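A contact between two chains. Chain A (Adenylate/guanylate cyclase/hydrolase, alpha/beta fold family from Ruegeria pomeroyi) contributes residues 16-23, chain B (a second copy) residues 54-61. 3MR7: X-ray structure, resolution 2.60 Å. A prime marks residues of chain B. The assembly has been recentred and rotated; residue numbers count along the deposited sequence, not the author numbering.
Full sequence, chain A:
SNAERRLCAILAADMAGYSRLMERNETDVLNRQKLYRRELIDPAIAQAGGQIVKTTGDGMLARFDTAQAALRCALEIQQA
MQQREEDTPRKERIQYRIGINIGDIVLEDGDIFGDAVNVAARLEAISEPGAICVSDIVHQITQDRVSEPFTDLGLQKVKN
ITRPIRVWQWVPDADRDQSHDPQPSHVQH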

ATOM      1  N   ALA A  16       4.362   7.010   1.948  1.00 38.78           N
ATOM      2  CA  ALA A  16       4.248   5.834   2.796  1.00 42.24           C
ATOM      3  C   ALA A  16       4.009   6.293   4.212  1.00 53.45           C
ATOM      4  O   ALA A  16       4.298   7.446   4.550  1.00 68.28           O
ATOM      5  CB  ALA A  16       5.521   5.043   2.746  1.00 33.26           C
ATOM      6  N   GLY A  17       3.491   5.403   5.043  1.00 38.74           N
ATOM      7  CA  GLY A  17       3.679   5.546   6.475  1.00 41.56           C
ATOM      8  C   GLY A  17       2.687   6.447   7.166  1.00 53.42           C
ATOM      9  O   GLY A  17       1.730   6.924   6.564  1.00 57.13           O
ATOM     10  N   TYR A  18       2.926   6.668   8.449  1.00 56.84           N
ATOM     11  CA  TYR A  18       2.134   7.594   9.251  1.00 52.57           C
ATOM     12  C   TYR A  18       0.652   7.283   9.284  1.00 51.18           C
ATOM     13  O   TYR A  18      -0.160   8.151   9.048  1.00 53.08           O
ATOM     14  CB  TYR A  18       2.410   9.041   8.840  1.00 45.49           C
ATOM     15  CG  TYR A  18       3.750   9.491   9.367  1.00 53.02           C
ATOM     16  CD1 TYR A  18       3.889   9.858  10.698  1.00 55.38           C
ATOM     17  CD2 TYR A  18       4.892   9.480   8.566  1.00 51.38           C
ATOM     18  CE1 TYR A  18       5.114  10.235  11.221  1.00 59.45           C
ATOM     19  CE2 TYR A  18       6.140   9.849   9.092  1.00 50.62           C
ATOM     20  CZ  TYR A  18       6.231  10.231  10.423  1.00 61.22           C
ATOM     21  OH  TYR A  18       7.422  10.622  10.992  1.00 71.16           O
ATOM     22  N   SER A  19       0.311   6.046   9.620  1.00 41.42           N
ATOM     23  CA  SER A  19      -1.082   5.641   9.746  1.00 43.83           C
ATOM     24  C   SER A  19      -1.987   6.599  10.554  1.00 44.88           C
ATOM     25  O   SER A  19      -1.718   6.910  11.730  1.00 42.19           O
ATOM     26  CB  SER A  19      -1.165   4.205  10.318  1.00 44.98           C
ATOM     27  OG  SER A  19      -2.512   3.801  10.582  1.00 46.93           O
ATOM     28  N   ARG A  20      -3.076   7.028   9.908  1.00 49.60           N
ATOM     29  CA  ARG A  20      -4.205   7.752  10.532  1.00 55.15           C
ATOM     30  C   ARG A  20      -4.753   7.083  11.827  1.00 65.52           C
ATOM     31  O   ARG A  20      -5.585   7.649  12.535  1.00 67.82           O
ATOM     32  CB  ARG A  20      -5.357   7.849   9.511  1.00 61.29           C
ATOM     33  CG  ARG A  20      -5.499   9.151   8.697  1.00 63.42           C
ATOM     34  CD  ARG A  20      -4.294   9.526   7.883  1.00 61.12           C
ATOM     35  NE  ARG A  20      -4.416   9.166   6.480  1.00 74.04           N
ATOM     36  CZ  ARG A  20      -4.655  10.029   5.504  1.00 80.54           C
ATOM     37  NH1 ARG A  20      -4.821  11.317   5.768  1.00 77.28           N
ATOM     38  NH2 ARG A  20      -4.729   9.597   4.258  1.00 74.55           N
ATOM     39  N   LEU A  21      -4.309   5.866  12.117  1.00 61.83           N
ATOM     40  CA  LEU A  21      -4.828   5.138  13.245  1.00 49.79           C
ATOM     41  C   LEU A  21      -4.004   5.466  14.444  1.00 51.37           C
ATOM     42  O   LEU A  21      -4.372   5.092  15.540  1.00 51.99           O
ATOM     43  CB  LEU A  21      -4.768   3.640  12.991  1.00 66.47           C
ATOM     44  CG  LEU A  21      -5.971   2.991  12.304  1.00 72.10           C
ATOM     45  CD1 LEU A  21      -6.217   3.610  10.950  1.00 67.50           C
ATOM     46  CD2 LEU A  21      -5.736   1.504  12.160  1.00 72.44           C
HETATM   47  N   MSE A  22      -2.871   6.141  14.231  1.00 56.28           N
HETATM   48  CA  MSE A  22      -2.126   6.767  15.325  1.00 52.34           C
HETATM   49  C   MSE A  22      -3.023   7.835  15.965  1.00 62.92           C
HETATM   50  O   MSE A  22      -2.705   8.391  17.029  1.00 62.05           O
HETATM   51  CB  MSE A  22      -0.820   7.397  14.822  1.00 45.92           C
HETATM   52  CG  MSE A  22       0.362   6.443  14.788  1.00 52.72           C
HETATM   53 SE   MSE A  22       0.351   5.424  16.276  1.00 62.76          SE
HETATM   54  CE  MSE A  22       1.690   6.147  17.217  1.00 52.60           C
ATOM     55  N   GLU A  23      -4.157   8.107  15.310  1.00 68.52           N
ATOM     56  CA  GLU A  23      -5.141   9.064  15.819  1.00 76.04           C
ATOM     57  C   GLU A  23      -4.433  10.367  16.159  1.00 84.26           C
ATOM     58  O   GLU A  23      -4.698  10.973  17.197  1.00 86.78           O
ATOM     59  CB  GLU A  23      -5.879   8.521  17.066  1.00 71.97           C
ATOM     60  CG  GLU A  23      -6.984   7.494  16.780  1.00 74.27           C
ATOM     61  CD  GLU A  23      -7.642   6.936  18.041  1.00 83.29           C
ATOM     62  OE1 GLU A  23      -7.607   7.607  19.097  1.00 88.00           O
ATOM     63  OE2 GLU A  23      -8.207   5.820  17.973  1.00 86.46           O
TER
ATOM     64  N   LYS B  54      -0.917  -3.265  19.586  1.00 56.71           N
ATOM     65  CA  LYS B  54      -0.316  -1.948  19.454  1.00 52.23           C
ATOM     66  C   LYS B  54      -0.784  -1.300  18.196  1.00 48.96           C
ATOM     67  O   LYS B  54      -1.292  -1.978  17.311  1.00 49.15           O
ATOM     68  CB  LYS B  54       1.200  -2.048  19.382  1.00 35.78           C
ATOM     69  CG  LYS B  54       1.754  -2.589  18.077  1.00 41.22           C
ATOM     70  CD  LYS B  54       3.281  -2.446  18.074  1.00 50.21           C
ATOM     71  CE  LYS B  54       3.977  -3.349  17.067  1.00 52.22           C
ATOM     72  NZ  LYS B  54       5.462  -3.157  17.166  1.00 49.49           N
ATOM     73  N   THR B  55      -0.594   0.011  18.124  1.00 51.13           N
ATOM     74  CA  THR B  55      -0.779   0.767  16.889  1.00 54.49           C
ATOM     75  C   THR B  55       0.437   1.626  16.608  1.00 49.34           C
ATOM     76  O   THR B  55       1.052   2.136  17.523  1.00 58.05           O
ATOM     77  CB  THR B  55      -2.005   1.670  16.949  1.00 50.60           C
ATOM     78  OG1 THR B  55      -3.155   0.873  17.259  1.00 55.98           O
ATOM     79  CG2 THR B  55      -2.209   2.365  15.602  1.00 42.32           C
ATOM     80  N   THR B  56       0.804   1.773  15.347  1.00 47.01           N
ATOM     81  CA  THR B  56       1.960   2.590  15.008  1.00 48.62           C
ATOM     82  C   THR B  56       1.739   3.236  13.660  1.00 53.21           C
ATOM     83  O   THR B  56       0.631   3.192  13.123  1.00 54.91           O
ATOM     84  CB  THR B  56       3.247   1.759  14.931  1.00 51.68           C
ATOM     85  OG1 THR B  56       3.167   0.836  13.829  1.00 49.12           O
ATOM     86  CG2 THR B  56       3.494   1.002  16.233  1.00 48.32           C
ATOM     87  N   GLY B  57       2.808   3.817  13.119  1.00 45.47           N
ATOM     88  CA  GLY B  57       2.784   4.449  11.820  1.00 38.33           C
ATOM     89  C   GLY B  57       2.438   3.452  10.736  1.00 48.14           C
ATOM     90  O   GLY B  57       2.017   3.823   9.633  1.00 55.94           O
ATOM     91  N   ASP B  58       2.600   2.175  11.057  1.00 41.18           N
ATOM     92  CA  ASP B  58       2.353   1.117  10.091  1.00 50.55           C
ATOM     93  C   ASP B  58       0.960   0.584  10.192  1.00 52.06           C
ATOM     94  O   ASP B  58       0.525  -0.177   9.336  1.00 61.24           O
ATOM     95  CB  ASP B  58       3.348  -0.024  10.269  1.00 61.71           C
ATOM     96  CG  ASP B  58       4.711   0.311   9.704  1.00 76.78           C
ATOM     97  OD1 ASP B  58       4.779   1.116   8.750  1.00 73.62           O
ATOM     98  OD2 ASP B  58       5.717  -0.230  10.212  1.00 90.65           O
ATOM     99  N   GLY B  59       0.270   0.985  11.254  1.00 54.98           N
ATOM    100  CA  GLY B  59      -1.108   0.605  11.490  1.00 44.69           C
ATOM    101  C   GLY B  59      -1.299  -0.060  12.829  1.00 46.53           C
ATOM    102  O   GLY B  59      -0.464   0.096  13.740  1.00 45.19           O
HETATM  103  N   MSE B  60      -2.406  -0.805  12.934  1.00 45.08           N
HETATM  104  CA  MSE B  60      -2.705  -1.633  14.103  1.00 44.57           C
HETATM  105  C   MSE B  60      -2.395  -3.157  13.947  1.00 53.24           C
HETATM  106  O   MSE B  60      -2.574  -3.730  12.867  1.00 41.06           O
HETATM  107  CB  MSE B  60      -4.152  -1.446  14.484  1.00 49.24           C
HETATM  108  CG  MSE B  60      -4.711  -2.525  15.383  1.00 61.33           C
HETATM  109 SE   MSE B  60      -6.639  -2.375  15.268  0.70 86.23          SE
HETATM  110  CE  MSE B  60      -6.765  -1.872  13.393  1.00 97.77           C
ATOM    111  N   LEU B  61      -1.900  -3.784  15.026  1.00 45.60           N
ATOM    112  CA  LEU B  61      -1.736  -5.234  15.082  1.00 39.65           C
ATOM    113  C   LEU B  61      -2.585  -5.784  16.187  1.00 48.08           C
ATOM    114  O   LEU B  61      -2.609  -5.242  17.298  1.00 51.75           O
ATOM    115  CB  LEU B  61      -0.291  -5.658  15.340  1.00 29.90           C
ATOM    116  CG  LEU B  61       0.648  -5.309  14.201  1.00 45.20           C
ATOM    117  CD1 LEU B  61       2.082  -5.453  14.665  1.00 38.27           C
ATOM    118  CD2 LEU B  61       0.313  -6.139  12.915  1.00 33.59           C
TER

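A loop of chain A packs against the tip of a β-hairpin in chain B, held by a single backbone hydrogen bond and otherwise by van der Waals contact. The hairpin strands, of which 54′–56′ and 59′–61′ belong to this stretch, are joined by a type I turn from Thr56′ to Gly59′; within it Gly59′ N donates to Thr56′ O (2.9 Å), Thr56′ N to Gly59′ O (2.6 Å), and Asp58′ N to the side-chain Thr56′ OG1 (3.1 Å). The carbonyl oxygen of Gly57′, in the turn, accepts the one hydrogen bond across the contact: Ser19 N donates to Gly57′ O at 2.8 Å with an N-H...O angle of 159°. Tyr18 N also lies near Gly57′ O (3.2 Å), but its angle is too poor for a hydrogen bond. The backbones run close here, with Tyr18 CA 4.1 Å from Gly57′ CA, and the Tyr18 side chain leaves CA away from the hairpin. Ser19 points toward it: its CB is 3.5 Å from Thr56′ O and its OG 3.6 Å from Gly59′ CA. Gly59′ has phi/psi of 124/-159°, where a CB would be jammed against the preceding carbonyl oxygen. Beyond Ser19 the chain turns, Met22 N donating to Ser19 O (2.9 Å), and Leu21 and Met22 also reach the hairpin. Leu21 points toward chain B; its CD2 meets the methyl CE of Met60′ at 3.7 Å, an apolar contact, while Leu21 O lies 3.5 Å from Thr55′ CG2. Met22, a selenomethionine like Met60′, starts out sideways, but its end comes nearer: SE sits 3.5 Å from Thr56′ CA, 3.6 Å from Thr55′ O and 4.0 Å from Thr55′ CG2. Selenium thus rests against strand backbone as well as a methyl group. Together the stretches bury 363 Å², without a salt bridge.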